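Local coordinates for protein transcriptional regulator (Aquifex aeolicus, PDB 2EH3) that regulates transcription as a TetR/AcrR-family protein, probably binding DNA through an N-terminal helix-turn-helix motif, at the interface of chains A and B. Numbering follows the deposited sequence. Chains: chain A/B, Transcriptional regulator.

Contact 1: the interface of chains A and B. Residues chain A 166-167, 170; chain B 133.
B:Ile133 packs onto helix 157-171 of chain A where A:Gly167 brings the backbone close to the partner chain. Its gamma-methyl CG2 lies 3.4 Å from the alpha-carbon of A:Gly167, and the glycine amide N follows at 3.8 Å, so the methyl rests on bare main chain with no side chain in the way. The other branch of the isoleucine turns towards A:Glu166: the terminal methyl CD1 sits 3.8 Å from CB of that residue, meeting the aliphatic root of the side chain and not its carboxylate. On the far flank, one turn along from A:Glu166, the methyl CD1 of A:Leu170 stands 4.1 Å from the same CG2, a looser contact in which the two side chains slide past one another in opposite directions.

Torsions explain this division of labour. In B:Ile133 CG2 lies anti to the backbone N while CG1 stands beside that N (chi1 -57°), and the nearly straight second torsion (chi2 169°) carries CD1 out towards A:Glu166. The glutamate bend at chi2 (-51°) turns the carboxylate back alongside the isoleucine, OE1 of A:Glu166 4.5 Å from CD1 of B:Ile133.

B:Ile133 belongs to the first turn of helix 131-152, whereas its partners lie near the end of helix 157-171, the last modelled helix of chain A. The patch therefore packs helix on helix across the two chains within the tetracycline-repressor-like C-terminal part, through which family members typically dimerise.

Contact 2: the interface of chains A and B. Residues chain A 147-148, 151-152; chain B 109, 112-113.
A:Lys152 runs fully extended over B:Phe109: CG is anti to the backbone N (chi1 176°), and the later torsions stay close to straight. B:Phe109 has its ring root beside the backbone N (chi1 -74°), which sends the phenyl group across to helix 131-152 of chain A. The lysine methylenes cover one face of that ring, sliding past it in the opposite direction. CB lies over the ring centre, 3.7 Å from the centroid, in a CH-pi contact, and further out CD packs 3.6 Å from CG of the phenylalanine.

The rim of the ring is occupied too. A:His148 stands almost perpendicular to it, the planes at 87°, in an edge-to-face pairing where the phenyl edge is directed at the imidazole face; CE1 of the histidine is 3.6 Å from CD1 of B:Phe109. A:Leu147 meets the rim with its branching carbon CG, 3.7 Å from CE1 of the phenylalanine. An alanine in place of B:Phe109 would probably open a gap here, leaving the lysine methylenes and the imidazole without the ring they pack on.

Beyond the ring, CE1 of A:His148 touches CG2 of B:Ile112 at 3.4 Å. Water 1 links NZ of A:Lys152 (3.0 Å) to the backbone O of B:Phe109 (2.7 Å), and it lies at the imidazole edge, in plane. OE1 of B:Glu113 is 4.3 Å from NZ, the side-chain amine of A:Lys152, too far for a salt bridge, though the opposite charges may draw the two groups weakly together.

Here the C-terminal end of helix 131-152 in chain A packs on early turns of helix 105-126 in chain B, part of the two-fold interface, probably the family's usual dimer contact.

Contact 1: the interface of chains A and B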
ATOM      1  N   GLU A 166       6.123 -14.446  14.502  1.00 10.07           N
ATOM      2  CA  GLU A 166       6.520 -13.685  15.678  1.00 10.18           C
ATOM      3  C   GLU A 166       5.610 -12.518  15.976  1.00  9.87           C
ATOM      4  O   GLU A 166       5.314 -12.253  17.144  1.00 10.63           O
ATOM      5  CB  GLU A 166       7.977 -13.241  15.545  1.00 12.58           C
ATOM      6  CG  GLU A 166       8.940 -14.422  15.782  1.00 19.98           C
ATOM      7  CD  GLU A 166       8.648 -15.193  17.085  1.00 23.44           C
ATOM      8  OE1 GLU A 166       8.703 -14.576  18.180  1.00 26.89           O
ATOM      9  OE2 GLU A 166       8.368 -16.423  17.011  1.00 24.71           O
ATOM     10  N   GLY A 167       5.146 -11.842  14.932  1.00 10.23           N
ATOM     11  CA  GLY A 167       4.262 -10.709  15.146  1.00 10.71           C
ATOM     12  C   GLY A 167       2.912 -11.138  15.665  1.00 11.02           C
ATOM     13  O   GLY A 167       2.372 -10.458  16.541  1.00 10.58           O
ATOM     14  N   LEU A 170       3.132 -12.032  19.321  1.00 14.08           N
ATOM     15  CA  LEU A 170       3.152 -10.849  20.159  1.00 16.49           C
ATOM     16  C   LEU A 170       1.738 -10.277  20.313  1.00 18.13           C
ATOM     17  O   LEU A 170       1.296  -9.960  21.426  1.00 20.53           O
ATOM     18  CB  LEU A 170       4.105  -9.809  19.568  1.00 13.83           C
ATOM     19  CG  LEU A 170       4.308  -8.498  20.337  1.00 12.43           C
ATOM     20  CD1 LEU A 170       5.621  -7.886  19.876  1.00 12.74           C
ATOM     21  CD2 LEU A 170       3.147  -7.542  20.121  1.00 14.69           C
TER
ATOM     22  N   ILE B 133       9.959  -6.461  15.522  1.00 10.49           N
ATOM     23  CA  ILE B 133       8.612  -6.985  15.277  1.00 10.38           C
ATOM     24  C   ILE B 133       7.572  -5.869  15.373  1.00  9.41           C
ATOM     25  O   ILE B 133       6.698  -5.722  14.508  1.00  9.88           O
ATOM     26  CB  ILE B 133       8.243  -8.082  16.341  1.00 12.62           C
ATOM     27  CG1 ILE B 133       9.283  -9.205  16.321  1.00 14.72           C
ATOM     28  CG2 ILE B 133       6.836  -8.618  16.078  1.00 17.44           C
ATOM     29  CD1 ILE B 133       9.178 -10.191  17.466  1.00 17.07           C
TER

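Contact 2: the interface of chains A and B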
ATOM      1  N   LEU A 147       4.363  -6.084   1.014  1.00 12.26           N
ATOM      2  CA  LEU A 147       4.914  -4.959   0.278  1.00 13.48           C
ATOM      3  C   LEU A 147       6.441  -4.909   0.377  1.00 13.30           C
ATOM      4  O   LEU A 147       7.151  -4.663  -0.599  1.00 14.57           O
ATOM      5  CB  LEU A 147       4.307  -3.664   0.820  1.00 16.63           C
ATOM      6  CG  LEU A 147       4.711  -2.400   0.089  1.00 19.74           C
ATOM      7  CD1 LEU A 147       4.116  -2.405  -1.312  1.00 21.55           C
ATOM      8  CD2 LEU A 147       4.194  -1.222   0.866  1.00 20.41           C
ATOM      9  N   HIS A 148       6.966  -5.172   1.554  1.00 13.29           N
ATOM     10  CA  HIS A 148       8.399  -5.092   1.700  1.00 13.28           C
ATOM     11  C   HIS A 148       9.185  -6.322   1.393  1.00 13.68           C
ATOM     12  O   HIS A 148      10.320  -6.210   0.933  1.00 14.06           O
ATOM     13  CB  HIS A 148       8.715  -4.587   3.089  1.00 15.96           C
ATOM     14  CG  HIS A 148       8.299  -3.169   3.257  1.00 18.14           C
ATOM     15  ND1 HIS A 148       9.160  -2.121   3.017  1.00 19.65           N
ATOM     16  CD2 HIS A 148       7.069  -2.621   3.411  1.00 19.41           C
ATOM     17  CE1 HIS A 148       8.476  -0.991   3.006  1.00 21.41           C
ATOM     18  NE2 HIS A 148       7.204  -1.266   3.242  1.00 21.39           N
ATOM     19  N   ILE A 151       7.075  -7.560  -2.653  1.00 19.45           N
ATOM     20  CA  ILE A 151       7.103  -6.534  -3.716  1.00 20.74           C
ATOM     21  C   ILE A 151       8.411  -5.774  -3.876  1.00 21.92           C
ATOM     22  O   ILE A 151       8.956  -5.699  -4.984  1.00 22.77           O
ATOM     23  CB  ILE A 151       5.981  -5.478  -3.526  1.00 20.80           C
ATOM     24  CG1 ILE A 151       4.619  -6.174  -3.522  1.00 20.33           C
ATOM     25  CG2 ILE A 151       6.076  -4.401  -4.628  1.00 21.26           C
ATOM     26  CD1 ILE A 151       4.334  -6.987  -4.777  1.00 23.33           C
ATOM     27  N   LYS A 152       8.899  -5.169  -2.804  1.00 21.89           N
ATOM     28  CA  LYS A 152      10.143  -4.417  -2.868  1.00 23.68           C
ATOM     29  C   LYS A 152      11.250  -5.380  -3.247  1.00 25.40           C
ATOM     30  O   LYS A 152      11.951  -5.187  -4.242  1.00 27.38           O
ATOM     31  CB  LYS A 152      10.449  -3.777  -1.521  1.00 22.56           C
ATOM     32  CG  LYS A 152      11.775  -3.047  -1.483  1.00 22.70           C
ATOM     33  CD  LYS A 152      11.967  -2.373  -0.137  1.00 24.35           C
ATOM     34  CE  LYS A 152      13.301  -1.662  -0.063  1.00 26.50           C
ATOM     35  NZ  LYS A 152      13.651  -1.277   1.341  1.00 27.58           N
TER
ATOM     36  N   PHE B 109      10.236   3.435  -1.303  1.00 13.50           N
ATOM     37  CA  PHE B 109      10.799   2.481  -0.343  1.00 12.99           C
ATOM     38  C   PHE B 109      11.945   3.020   0.507  1.00 14.14           C
ATOM     39  O   PHE B 109      12.091   2.619   1.680  1.00 15.21           O
ATOM     40  CB  PHE B 109      11.184   1.176  -1.055  1.00 12.19           C
ATOM     41  CG  PHE B 109       9.991   0.335  -1.423  1.00 12.09           C
ATOM     42  CD1 PHE B 109       9.126  -0.129  -0.424  1.00 15.06           C
ATOM     43  CD2 PHE B 109       9.692   0.048  -2.760  1.00 13.26           C
ATOM     44  CE1 PHE B 109       7.974  -0.865  -0.745  1.00 13.92           C
ATOM     45  CE2 PHE B 109       8.531  -0.697  -3.096  1.00 14.55           C
ATOM     46  CZ  PHE B 109       7.671  -1.147  -2.082  1.00 14.38           C
ATOM     47  N   ILE B 112      10.370   4.966   3.414  1.00 13.86           N
ATOM     48  CA  ILE B 112       9.690   4.088   4.354  1.00 14.72           C
ATOM     49  C   ILE B 112      10.740   3.402   5.203  1.00 14.67           C
ATOM     50  O   ILE B 112      10.606   3.327   6.425  1.00 15.40           O
ATOM     51  CB  ILE B 112       8.864   2.988   3.650  1.00 16.08           C
ATOM     52  CG1 ILE B 112       7.724   3.617   2.841  1.00 18.01           C
ATOM     53  CG2 ILE B 112       8.350   1.980   4.711  1.00 17.44           C
ATOM     54  CD1 ILE B 112       6.576   4.155   3.689  1.00 19.46           C
ATOM     55  N   GLU B 113      11.785   2.909   4.548  1.00 15.91           N
ATOM     56  CA  GLU B 113      12.848   2.210   5.268  1.00 15.84           C
ATOM     57  C   GLU B 113      13.482   3.138   6.283  1.00 16.08           C
ATOM     58  O   GLU B 113      13.798   2.707   7.393  1.00 15.42           O
ATOM     59  CB  GLU B 113      13.909   1.705   4.281  1.00 18.62           C
ATOM     60  CG  GLU B 113      15.122   1.015   4.911  1.00 23.19           C
ATOM     61  CD  GLU B 113      14.737  -0.139   5.821  1.00 26.45           C
ATOM     62  OE1 GLU B 113      13.695  -0.769   5.564  1.00 28.05           O
ATOM     63  OE2 GLU B 113      15.492  -0.427   6.787  1.00 29.83           O
TER
HETATM   64  O   HOH W   1      11.229   0.107   2.386  1.00 27.98           O

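Contact 1 and contact 2 lie about 19 Å apart, measured between the centres of their C-alpha atoms, and both belong to one two-fold symmetric interface. Helix 131-152 links them: contact 1 uses its start in chain B, contact 2 its end in chain A. Since each contact has a twin with the chains exchanged, this helix in either chain meets the partner near both ends, with helices 157-171 and 105-126 supplying the other surfaces. TetR-family regulators typically act as dimers; pairing through these helices would probably help set the spacing of the two DNA-binding regions.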